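4-oxalocrotonase tautomerase isozyme (Methylibium petroleiphilum, PDB 4FDX) belongs to the tautomerase family of small beta-alpha-beta enzymes, whose short chains assemble here into a hexamer. Local coordinates at residues B[2-7]-B[39-44]. Numbering follows the deposited sequence.
Sequences IIQMNL and RILINE
Strands 2-7 and 39-44 run parallel in register, I2 beside R39 through L7 beside E44, their axes 4.6 Å apart at closest and 20° from exact alignment. Five backbone hydrogen bonds zigzag between them: I3, M5 and L7 give N-H to the carbonyls of R39, L41 and N43, while L41 and N43 give theirs to I3 and M5. The straightest, N43 N to M5 O, spans 2.8 Å at 173°. Each acceptor carbonyl also receives a CA-H, the closest pair being I40 CA and I3 O at 3.2 Å.

On the face of I2, Q4 and N6, the CD1 branch of L41 meets I2 CG2 at 4.1 Å, and Q4 CG lies alongside L41 CB. Farther along, N43, with CG anti to its backbone N, sends ND2 to a lone pair of N6 OD1 at 3.2 Å; the two amide planes stand 80° apart. This bond holds one end of the N6 amide, whose ND2 binds I2 O of the second subunit. On the other face, M5 runs beside I42, its CE 4.0 Å from I42 CG1, and L7 CD1 reaches I42 CG2.

The strands are the parallel pair of a beta-alpha-beta unit, its crossover helix 13-31 setting I23 against I3 and I40. Antiparallel pairing extends the sheet at both edges, I2-N6 with a strand of the second subunit and R39-L41 with one of the third.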
loop_
_atom_site.group_PDB
_atom_site.type_symbol
_atom_site.label_atom_id
_atom_site.label_comp_id
_atom_site.label_asym_id
_atom_site.label_seq_id
_atom_site.Cartn_x
_atom_site.Cartn_y
_atom_site.Cartn_z
ATOM N N ILE B 2 -11.362 -0.196 -3.965
ATOM C CA ILE B 2 -10.516 -1.229 -3.258
ATOM C C ILE B 2 -10.000 -0.650 -1.958
ATOM O O ILE B 2 -9.330 0.432 -1.991
ATOM C CB ILE B 2 -9.343 -1.583 -4.128
ATOM C CG1 ILE B 2 -9.930 -2.326 -5.350
ATOM C CG2 ILE B 2 -8.346 -2.473 -3.364
ATOM C CD1 ILE B 2 -9.024 -2.472 -6.562
ATOM N N ILE B 3 -10.295 -1.314 -0.835
ATOM C CA ILE B 3 -10.031 -0.742 0.513
ATOM C C ILE B 3 -8.973 -1.633 1.154
ATOM O O ILE B 3 -9.155 -2.837 1.180
ATOM C CB ILE B 3 -11.311 -0.696 1.305
ATOM C CG1 ILE B 3 -12.251 0.296 0.550
ATOM C CG2 ILE B 3 -10.975 -0.364 2.782
ATOM C CD1 ILE B 3 -13.632 0.139 1.018
ATOM N N GLN B 4 -7.849 -1.068 1.611
ATOM C CA GLN B 4 -6.927 -1.820 2.479
ATOM C C GLN B 4 -7.085 -1.354 3.927
ATOM O O GLN B 4 -7.061 -0.195 4.186
ATOM C CB GLN B 4 -5.466 -1.682 2.059
ATOM C CG GLN B 4 -5.246 -2.259 0.662
ATOM C CD GLN B 4 -4.171 -1.541 -0.161
ATOM O OE1 GLN B 4 -4.385 -0.411 -0.687
ATOM N NE2 GLN B 4 -3.023 -2.217 -0.313
ATOM N N MET B 5 -7.357 -2.285 4.825
ATOM C CA MET B 5 -7.529 -1.939 6.231
ATOM C C MET B 5 -6.365 -2.556 6.981
ATOM O O MET B 5 -6.204 -3.752 7.019
ATOM C CB MET B 5 -8.889 -2.434 6.697
ATOM C CG MET B 5 -8.892 -2.236 8.227
ATOM S SD MET B 5 -10.579 -2.288 8.888
ATOM C CE MET B 5 -11.013 -3.930 8.569
ATOM N N ASN B 6 -5.584 -1.692 7.643
ATOM C CA ASN B 6 -4.433 -2.134 8.472
ATOM C C ASN B 6 -4.897 -2.039 9.930
ATOM O O ASN B 6 -5.377 -0.956 10.363
ATOM C CB ASN B 6 -3.259 -1.174 8.210
ATOM C CG ASN B 6 -2.887 -1.075 6.721
ATOM O OD1 ASN B 6 -2.173 -1.895 6.191
ATOM N ND2 ASN B 6 -3.428 -0.066 6.025
ATOM N N LEU B 7 -4.790 -3.173 10.625
ATOM C CA LEU B 7 -5.306 -3.373 11.992
ATOM C C LEU B 7 -4.201 -3.962 12.761
ATOM O O LEU B 7 -3.505 -4.821 12.232
ATOM C CB LEU B 7 -6.386 -4.548 12.103
ATOM C CG LEU B 7 -7.660 -4.503 11.327
ATOM C CD1 LEU B 7 -8.577 -5.612 11.761
ATOM C CD2 LEU B 7 -8.296 -3.198 11.758
ATOM N N ARG B 39 -13.957 -4.247 -2.848
ATOM C CA ARG B 39 -13.055 -5.280 -2.290
ATOM C C ARG B 39 -12.289 -4.725 -1.079
ATOM O O ARG B 39 -11.957 -3.542 -1.045
ATOM C CB ARG B 39 -12.044 -5.705 -3.353
ATOM C CG ARG B 39 -12.734 -6.576 -4.411
ATOM C CD ARG B 39 -11.830 -6.691 -5.656
ATOM N NE ARG B 39 -12.447 -7.737 -6.486
ATOM C CZ ARG B 39 -13.616 -7.578 -7.095
ATOM N NH1 ARG B 39 -14.253 -6.426 -7.146
ATOM N NH2 ARG B 39 -14.123 -8.615 -7.787
ATOM N N ILE B 40 -12.202 -5.519 -0.007
ATOM C CA ILE B 40 -11.436 -5.097 1.142
ATOM C C ILE B 40 -10.328 -6.120 1.367
ATOM O O ILE B 40 -10.561 -7.400 1.322
ATOM C CB ILE B 40 -12.368 -5.084 2.408
ATOM C CG1 ILE B 40 -13.549 -4.121 2.118
ATOM C CG2 ILE B 40 -11.509 -4.587 3.589
ATOM C CD1 ILE B 40 -14.551 -3.970 3.213
ATOM N N LEU B 41 -9.138 -5.592 1.671
ATOM C CA LEU B 41 -7.965 -6.436 1.976
ATOM C C LEU B 41 -7.620 -6.050 3.420
ATOM O O LEU B 41 -7.482 -4.851 3.687
ATOM C CB LEU B 41 -6.747 -6.049 1.073
ATOM C CG LEU B 41 -6.925 -6.445 -0.374
ATOM C CD1 LEU B 41 -8.148 -5.911 -1.136
ATOM C CD2 LEU B 41 -5.644 -6.044 -1.048
ATOM N N ILE B 42 -7.444 -7.025 4.290
ATOM C CA ILE B 42 -7.086 -6.747 5.702
ATOM C C ILE B 42 -5.667 -7.141 5.904
ATOM O O ILE B 42 -5.206 -8.288 5.574
ATOM C CB ILE B 42 -7.966 -7.557 6.653
ATOM C CG1 ILE B 42 -9.397 -7.042 6.612
ATOM C CG2 ILE B 42 -7.435 -7.413 8.054
ATOM C CD1 ILE B 42 -10.357 -7.983 7.404
ATOM N N ASN B 43 -4.897 -6.210 6.445
ATOM C CA ASN B 43 -3.482 -6.450 6.780
ATOM C C ASN B 43 -3.388 -6.331 8.259
ATOM O O ASN B 43 -3.638 -5.295 8.799
ATOM C CB ASN B 43 -2.588 -5.445 6.064
ATOM C CG ASN B 43 -1.129 -5.635 6.454
ATOM O OD1 ASN B 43 -0.557 -6.765 6.370
ATOM N ND2 ASN B 43 -0.518 -4.535 6.973
ATOM N N GLU B 44 -2.993 -7.429 8.925
ATOM C CA GLU B 44 -2.778 -7.386 10.392
ATOM C C GLU B 44 -1.391 -7.081 10.743
ATOM O O GLU B 44 -0.438 -7.591 10.123
ATOM C CB GLU B 44 -3.084 -8.745 11.032
ATOM C CG GLU B 44 -4.513 -9.151 10.977
ATOM C CD GLU B 44 -4.718 -10.380 11.866
ATOM O OE1 GLU B 44 -4.010 -11.405 11.539
ATOM O OE2 GLU B 44 -5.529 -10.204 12.804
#